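Local coordinates for protein dual oxidase maturation factor 1 (Mus musculus, PDB 6WXU) that probably supports the maturation of the dual oxidase DUOX1 and its transport from the endoplasmic reticulum to the plasma membrane, at residues N82-Y87 with W94-V99; N171-A176 with S225-L230. One frame throughout, in Å; residues are numbered along the deposited sequence.

Interaction 1: N82-Y87 with W94-V99; sequences NANTTY and WVSVDV. With NAG (2-acetamido-2-deoxy-beta-D-glucopyranose), chain M.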
loop_
_atom_site.group_PDB
_atom_site.type_symbol
_atom_site.label_atom_id
_atom_site.label_comp_id
_atom_site.label_asym_id
_atom_site.label_seq_id
_atom_site.Cartn_x
_atom_site.Cartn_y
_atom_site.Cartn_z
ATOM N N ASN B 82 -10.841 -27.920 -19.132
ATOM C CA ASN B 82 -10.900 -27.057 -20.303
ATOM C C ASN B 82 -12.307 -26.487 -20.405
ATOM O O ASN B 82 -13.274 -27.243 -20.534
ATOM C CB ASN B 82 -10.533 -27.835 -21.566
ATOM C CG ASN B 82 -10.818 -27.063 -22.835
ATOM O OD1 ASN B 82 -10.021 -26.233 -23.261
ATOM N ND2 ASN B 82 -11.953 -27.345 -23.454
ATOM N N ALA B 83 -12.423 -25.162 -20.351
ATOM C CA ALA B 83 -13.723 -24.514 -20.283
ATOM C C ALA B 83 -13.723 -23.238 -21.109
ATOM O O ALA B 83 -12.673 -22.714 -21.479
ATOM C CB ALA B 83 -14.105 -24.189 -18.837
ATOM N N ASN B 84 -14.926 -22.746 -21.397
ATOM C CA ASN B 84 -15.128 -21.432 -21.994
ATOM C C ASN B 84 -15.600 -20.479 -20.907
ATOM O O ASN B 84 -16.649 -20.706 -20.298
ATOM C CB ASN B 84 -16.157 -21.481 -23.118
ATOM C CG ASN B 84 -15.834 -22.509 -24.157
ATOM O OD1 ASN B 84 -14.700 -22.954 -24.273
ATOM N ND2 ASN B 84 -16.836 -22.897 -24.926
ATOM N N THR B 85 -14.841 -19.417 -20.672
ATOM C CA THR B 85 -15.133 -18.489 -19.592
ATOM C C THR B 85 -15.056 -17.056 -20.096
ATOM O O THR B 85 -14.609 -16.786 -21.209
ATOM C CB THR B 85 -14.161 -18.672 -18.422
ATOM O OG1 THR B 85 -12.823 -18.470 -18.879
ATOM C CG2 THR B 85 -14.275 -20.057 -17.840
ATOM N N THR B 86 -15.514 -16.130 -19.261
ATOM C CA THR B 86 -15.287 -14.722 -19.529
ATOM C C THR B 86 -13.822 -14.388 -19.287
ATOM O O THR B 86 -13.089 -15.138 -18.640
ATOM C CB THR B 86 -16.181 -13.853 -18.648
ATOM O OG1 THR B 86 -15.838 -14.054 -17.274
ATOM C CG2 THR B 86 -17.632 -14.221 -18.849
ATOM N N TYR B 87 -13.384 -13.251 -19.815
ATOM C CA TYR B 87 -11.980 -12.885 -19.727
ATOM C C TYR B 87 -11.749 -11.657 -18.858
ATOM O O TYR B 87 -11.024 -11.735 -17.866
ATOM C CB TYR B 87 -11.408 -12.657 -21.130
ATOM C CG TYR B 87 -9.930 -12.354 -21.141
ATOM C CD1 TYR B 87 -9.084 -12.901 -20.195
ATOM C CD2 TYR B 87 -9.388 -11.512 -22.090
ATOM C CE1 TYR B 87 -7.744 -12.622 -20.198
ATOM C CE2 TYR B 87 -8.047 -11.230 -22.100
ATOM C CZ TYR B 87 -7.230 -11.788 -21.151
ATOM O OH TYR B 87 -5.887 -11.510 -21.154
ATOM N N TRP B 94 -15.960 -14.017 -24.712
ATOM C CA TRP B 94 -15.548 -15.202 -23.978
ATOM C C TRP B 94 -14.313 -15.817 -24.621
ATOM O O TRP B 94 -14.073 -15.657 -25.819
ATOM C CB TRP B 94 -16.670 -16.241 -23.930
ATOM C CG TRP B 94 -17.799 -15.873 -23.026
ATOM C CD1 TRP B 94 -18.363 -14.646 -22.880
ATOM C CD2 TRP B 94 -18.491 -16.742 -22.128
ATOM N NE1 TRP B 94 -19.370 -14.695 -21.951
ATOM C CE2 TRP B 94 -19.467 -15.974 -21.473
ATOM C CE3 TRP B 94 -18.379 -18.097 -21.814
ATOM C CZ2 TRP B 94 -20.324 -16.513 -20.527
ATOM C CZ3 TRP B 94 -19.233 -18.630 -20.875
ATOM C CH2 TRP B 94 -20.191 -17.841 -20.241
ATOM N N VAL B 95 -13.530 -16.528 -23.813
ATOM C CA VAL B 95 -12.316 -17.183 -24.275
ATOM C C VAL B 95 -12.402 -18.668 -23.959
ATOM O O VAL B 95 -13.161 -19.103 -23.094
ATOM C CB VAL B 95 -11.051 -16.573 -23.645
ATOM C CG1 VAL B 95 -10.905 -15.136 -24.058
ATOM C CG2 VAL B 95 -11.108 -16.682 -22.147
ATOM N N SER B 96 -11.602 -19.449 -24.677
ATOM C CA SER B 96 -11.499 -20.891 -24.477
ATOM C C SER B 96 -10.136 -21.181 -23.869
ATOM O O SER B 96 -9.111 -21.025 -24.537
ATOM C CB SER B 96 -11.685 -21.634 -25.795
ATOM O OG SER B 96 -11.568 -23.028 -25.603
ATOM N N VAL B 97 -10.119 -21.608 -22.608
ATOM C CA VAL B 97 -8.904 -21.678 -21.818
ATOM C C VAL B 97 -8.748 -23.079 -21.235
ATOM O O VAL B 97 -9.602 -23.946 -21.398
ATOM C CB VAL B 97 -8.883 -20.624 -20.697
ATOM C CG1 VAL B 97 -8.664 -19.258 -21.277
ATOM C CG2 VAL B 97 -10.179 -20.664 -19.931
ATOM N N ASP B 98 -7.621 -23.283 -20.556
ATOM C CA ASP B 98 -7.301 -24.489 -19.796
ATOM C C ASP B 98 -7.010 -24.051 -18.367
ATOM O O ASP B 98 -5.876 -23.701 -18.041
ATOM C CB ASP B 98 -6.106 -25.225 -20.382
ATOM C CG ASP B 98 -6.401 -25.842 -21.723
ATOM O OD1 ASP B 98 -7.502 -25.615 -22.252
ATOM O OD2 ASP B 98 -5.528 -26.562 -22.251
ATOM N N VAL B 99 -8.026 -24.078 -17.517
ATOM C CA VAL B 99 -7.870 -23.650 -16.132
ATOM C C VAL B 99 -7.287 -24.792 -15.312
ATOM O O VAL B 99 -7.575 -25.966 -15.553
ATOM C CB VAL B 99 -9.220 -23.179 -15.562
ATOM C CG1 VAL B 99 -9.003 -22.254 -14.391
ATOM C CG2 VAL B 99 -10.033 -22.493 -16.632
HETATM C C1 NAG M . -16.672 -23.875 -25.964
HETATM C C2 NAG M . -17.126 -25.254 -25.499
HETATM C C3 NAG M . -17.003 -26.261 -26.633
HETATM C C4 NAG M . -17.752 -25.766 -27.861
HETATM C C5 NAG M . -17.271 -24.370 -28.237
HETATM C C6 NAG M . -18.061 -23.767 -29.372
HETATM C C7 NAG M . -16.908 -26.376 -23.332
HETATM C C8 NAG M . -15.980 -26.755 -22.221
HETATM N N2 NAG M . -16.363 -25.695 -24.344
HETATM O O3 NAG M . -17.536 -27.511 -26.214
HETATM O O4 NAG M . -17.536 -26.648 -28.955
HETATM O O5 NAG M . -17.421 -23.487 -27.117
HETATM O O6 NAG M . -19.248 -24.511 -29.615
HETATM O O7 NAG M . -18.096 -26.670 -23.314
#

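Interaction 2: N171-A176 with S225-L230; sequences NQYRLA and SMTTSL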
loop_
_atom_site.group_PDB
_atom_site.type_symbol
_atom_site.label_atom_id
_atom_site.label_comp_id
_atom_site.label_asym_id
_atom_site.label_seq_id
_atom_site.Cartn_x
_atom_site.Cartn_y
_atom_site.Cartn_z
ATOM N N ASN B 171 -8.410 -22.082 6.792
ATOM C CA ASN B 171 -7.833 -22.582 8.036
ATOM C C ASN B 171 -7.294 -23.993 7.867
ATOM O O ASN B 171 -6.182 -24.305 8.311
ATOM C CB ASN B 171 -8.875 -22.542 9.151
ATOM C CG ASN B 171 -9.108 -21.148 9.678
ATOM O OD1 ASN B 171 -8.550 -20.179 9.170
ATOM N ND2 ASN B 171 -9.941 -21.037 10.702
ATOM N N GLN B 172 -8.070 -24.863 7.225
ATOM C CA GLN B 172 -7.660 -26.253 7.074
ATOM C C GLN B 172 -6.380 -26.363 6.260
ATOM O O GLN B 172 -5.411 -26.998 6.690
ATOM C CB GLN B 172 -8.781 -27.051 6.421
ATOM C CG GLN B 172 -8.568 -28.545 6.435
ATOM C CD GLN B 172 -8.901 -29.167 7.775
ATOM O OE1 GLN B 172 -9.379 -28.492 8.685
ATOM N NE2 GLN B 172 -8.654 -30.464 7.900
ATOM N N TYR B 173 -6.358 -25.754 5.075
ATOM C CA TYR B 173 -5.162 -25.841 4.248
ATOM C C TYR B 173 -3.973 -25.168 4.912
ATOM O O TYR B 173 -2.844 -25.654 4.794
ATOM C CB TYR B 173 -5.426 -25.243 2.871
ATOM C CG TYR B 173 -6.064 -26.218 1.919
ATOM C CD1 TYR B 173 -5.291 -27.059 1.141
ATOM C CD2 TYR B 173 -7.439 -26.309 1.805
ATOM C CE1 TYR B 173 -5.867 -27.953 0.274
ATOM C CE2 TYR B 173 -8.022 -27.200 0.944
ATOM C CZ TYR B 173 -7.233 -28.018 0.180
ATOM O OH TYR B 173 -7.814 -28.910 -0.684
ATOM N N ARG B 174 -4.201 -24.084 5.649
ATOM C CA ARG B 174 -3.099 -23.392 6.301
ATOM C C ARG B 174 -2.454 -24.262 7.371
ATOM O O ARG B 174 -1.229 -24.428 7.394
ATOM C CB ARG B 174 -3.594 -22.082 6.902
ATOM C CG ARG B 174 -2.492 -21.183 7.372
ATOM C CD ARG B 174 -3.035 -20.049 8.196
ATOM N NE ARG B 174 -2.035 -19.006 8.371
ATOM C CZ ARG B 174 -2.171 -17.975 9.193
ATOM N NH1 ARG B 174 -3.269 -17.851 9.925
ATOM N NH2 ARG B 174 -1.209 -17.068 9.287
ATOM N N LEU B 175 -3.262 -24.829 8.268
ATOM C CA LEU B 175 -2.710 -25.649 9.340
ATOM C C LEU B 175 -2.059 -26.915 8.796
ATOM O O LEU B 175 -0.957 -27.286 9.220
ATOM C CB LEU B 175 -3.801 -26.000 10.347
ATOM C CG LEU B 175 -4.015 -25.035 11.511
ATOM C CD1 LEU B 175 -2.700 -24.772 12.212
ATOM C CD2 LEU B 175 -4.639 -23.729 11.061
ATOM N N ALA B 176 -2.726 -27.591 7.860
ATOM C CA ALA B 176 -2.171 -28.820 7.311
ATOM C C ALA B 176 -0.854 -28.561 6.596
ATOM O O ALA B 176 0.107 -29.322 6.757
ATOM C CB ALA B 176 -3.176 -29.471 6.368
ATOM N N SER B 225 -3.025 -35.237 4.137
ATOM C CA SER B 225 -4.192 -35.974 3.676
ATOM C C SER B 225 -5.445 -35.676 4.486
ATOM O O SER B 225 -6.487 -36.280 4.218
ATOM C CB SER B 225 -3.915 -37.474 3.701
ATOM O OG SER B 225 -3.918 -37.962 5.027
ATOM N N MET B 226 -5.378 -34.774 5.462
ATOM C CA MET B 226 -6.550 -34.349 6.215
ATOM C C MET B 226 -7.287 -33.196 5.551
ATOM O O MET B 226 -8.104 -32.544 6.203
ATOM C CB MET B 226 -6.157 -33.947 7.636
ATOM C CG MET B 226 -5.646 -35.085 8.488
ATOM S SD MET B 226 -5.436 -34.597 10.210
ATOM C CE MET B 226 -4.502 -33.084 10.024
ATOM N N THR B 227 -7.008 -32.926 4.277
ATOM C CA THR B 227 -7.672 -31.863 3.542
ATOM C C THR B 227 -8.576 -32.370 2.433
ATOM O O THR B 227 -9.493 -31.650 2.033
ATOM C CB THR B 227 -6.636 -30.916 2.925
ATOM O OG1 THR B 227 -5.842 -31.640 1.980
ATOM C CG2 THR B 227 -5.733 -30.355 3.990
ATOM N N THR B 228 -8.340 -33.582 1.930
ATOM C CA THR B 228 -9.090 -34.071 0.779
ATOM C C THR B 228 -10.573 -34.211 1.088
ATOM O O THR B 228 -11.405 -34.159 0.176
ATOM C CB THR B 228 -8.515 -35.408 0.317
ATOM O OG1 THR B 228 -8.777 -36.411 1.306
ATOM C CG2 THR B 228 -7.020 -35.283 0.122
ATOM N N SER B 229 -10.924 -34.388 2.354
ATOM C CA SER B 229 -12.315 -34.534 2.754
ATOM C C SER B 229 -13.031 -33.200 2.893
ATOM O O SER B 229 -14.168 -33.170 3.375
ATOM C CB SER B 229 -12.400 -35.309 4.068
ATOM O OG SER B 229 -11.649 -34.667 5.085
ATOM N N LEU B 230 -12.404 -32.106 2.485
ATOM C CA LEU B 230 -12.968 -30.775 2.663
ATOM C C LEU B 230 -13.213 -30.040 1.357
ATOM O O LEU B 230 -14.239 -29.373 1.217
ATOM C CB LEU B 230 -12.047 -29.936 3.549
ATOM C CG LEU B 230 -12.643 -28.602 3.984
ATOM C CD1 LEU B 230 -13.699 -28.801 5.057
ATOM C CD2 LEU B 230 -11.551 -27.698 4.471
#

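Interaction 1: N82-Y87 with W94-V99
Thr86 lays its methyl over the indole of Trp94. CG2 stands 3.9 Å from the centroid of the five-membered ring and 25° off its normal, a CH-pi contact nearest NE1 and CE2. The carbonyl carbon of Thr85 lies above the same face, so both backbone and methyl cover this side of the indole. Chi1 of -72° sets Trp94 CG anti to its carbonyl carbon, beside the backbone N, and chi2 then turns the indole. The hydroxyl of Thr86 is engaged elsewhere, in a hydrogen bond to Asp152.

The two segments lie on the paired strands 77-86 and 94-103 of an antiparallel beta hairpin. Ala83 and Val97, like Thr85 and Val95, are hydrogen-bonded pairs, and their side chains lie on one face of the sheet. There Thr85 and Val97 meet at about a right angle, OG1 of Thr85 lying 3.6 Å from CG2 of Val97. Val95 CG1 rests 3.9 Å from Tyr87 CB, while the OH of this tyrosine is hydrogen-bonded to Tyr126 OH. In the backbone, Val97 N is hydrogen-bonded to Ala83 O at 3.0 Å, and Val95 N to Thr85 O at 2.8 Å. Helix 152-159 adds Pro153 against Thr85.

The other face carries Asn82, Asn84, Ser96 and Asp98. ND2 of Asn84 is bonded covalently to C1 of an N-acetylglucosamine at 1.4 Å, and the acetyl methyl C8 of this sugar comes back to 3.7 Å from Ala83 CA. Across the strands, Ser96 OG approaches Asn84 OD1 at 3.4 Å, at best a weak hydrogen bond. Asn84, Thr85 and Thr86 form an Asn-X-Thr sequon. The hairpin is thus two-sided: Ala83, Thr85, Val95 and Val97 are buried on one face, whereas the other, polar face bears the glycan, consistent with its predicted extracellular location.

Interaction 2: N171-A176 with S225-L230
Gln172 spans from the first turn of helix 170-199 to Met226, Thr227 and Leu230, just beyond the end of helix 203-224. These two long helices form a helical hairpin of the membrane domain, and the contact joins its two outer ends on the side predicted to be extracellular. The disulfide between Cys167 and Cys234 links the chain just before one segment to the chain just after the other.

The glutamine starts with CB 3.4 Å from CD2 of Leu230. Its CG is anti to the backbone N (chi1 -170°), which places it 3.7 Å from the same CD2 and 4.2 Å from CG2 of Thr227. A bend at chi2 (79°) then turns CD away from a fully extended path, and NE2 donates to the backbone carbonyl O of Met226 at 2.7 Å. The acceptor lies close to the plane of the amide, and the N-H...O angle is 149°, so the bond is moderately bent. An alanine here would probably leave Met226 O without this donor and open a gap beside Leu230 CD2 where CG had packed.

Deeper in the contact, Thr227 is buried between the helix side chains. Its CB sits over one face of the Tyr173 ring, 4.2 Å from the centroid and offset toward CE1 and CZ, a CH-pi contact in which the two side chains cross at about a right angle. Thr227 OG1 is hydrogen-bonded to Phe224 O, at the end of the preceding helix, which probably helps fix the rotation that presents its carbons to the helix. Leu230, which also touches Leu169, has its N hydrogen-bonded to Thr227 O at 3.0 Å. The methyl CG2 of Thr227 completes the fit, 3.6 Å from CB of Ala176.

Interaction 1 closes along the chain before interaction 2 opens, and the two do not touch: their centres are 28 Å apart and their nearest atoms about 15 Å. They share no helix or strand. The first lies in the five-stranded antiparallel sheet, in neighbouring strands joined by a short loop, and the second brings the start of helix 170-199 against the chain just after helix 203-224, the two ends of a helical hairpin. All four segments belong to the conserved DUOXA region. One contact therefore belongs to the glycosylated sheet, predicted to be extracellular, and the other lies at the predicted boundary between that region and the membrane helices.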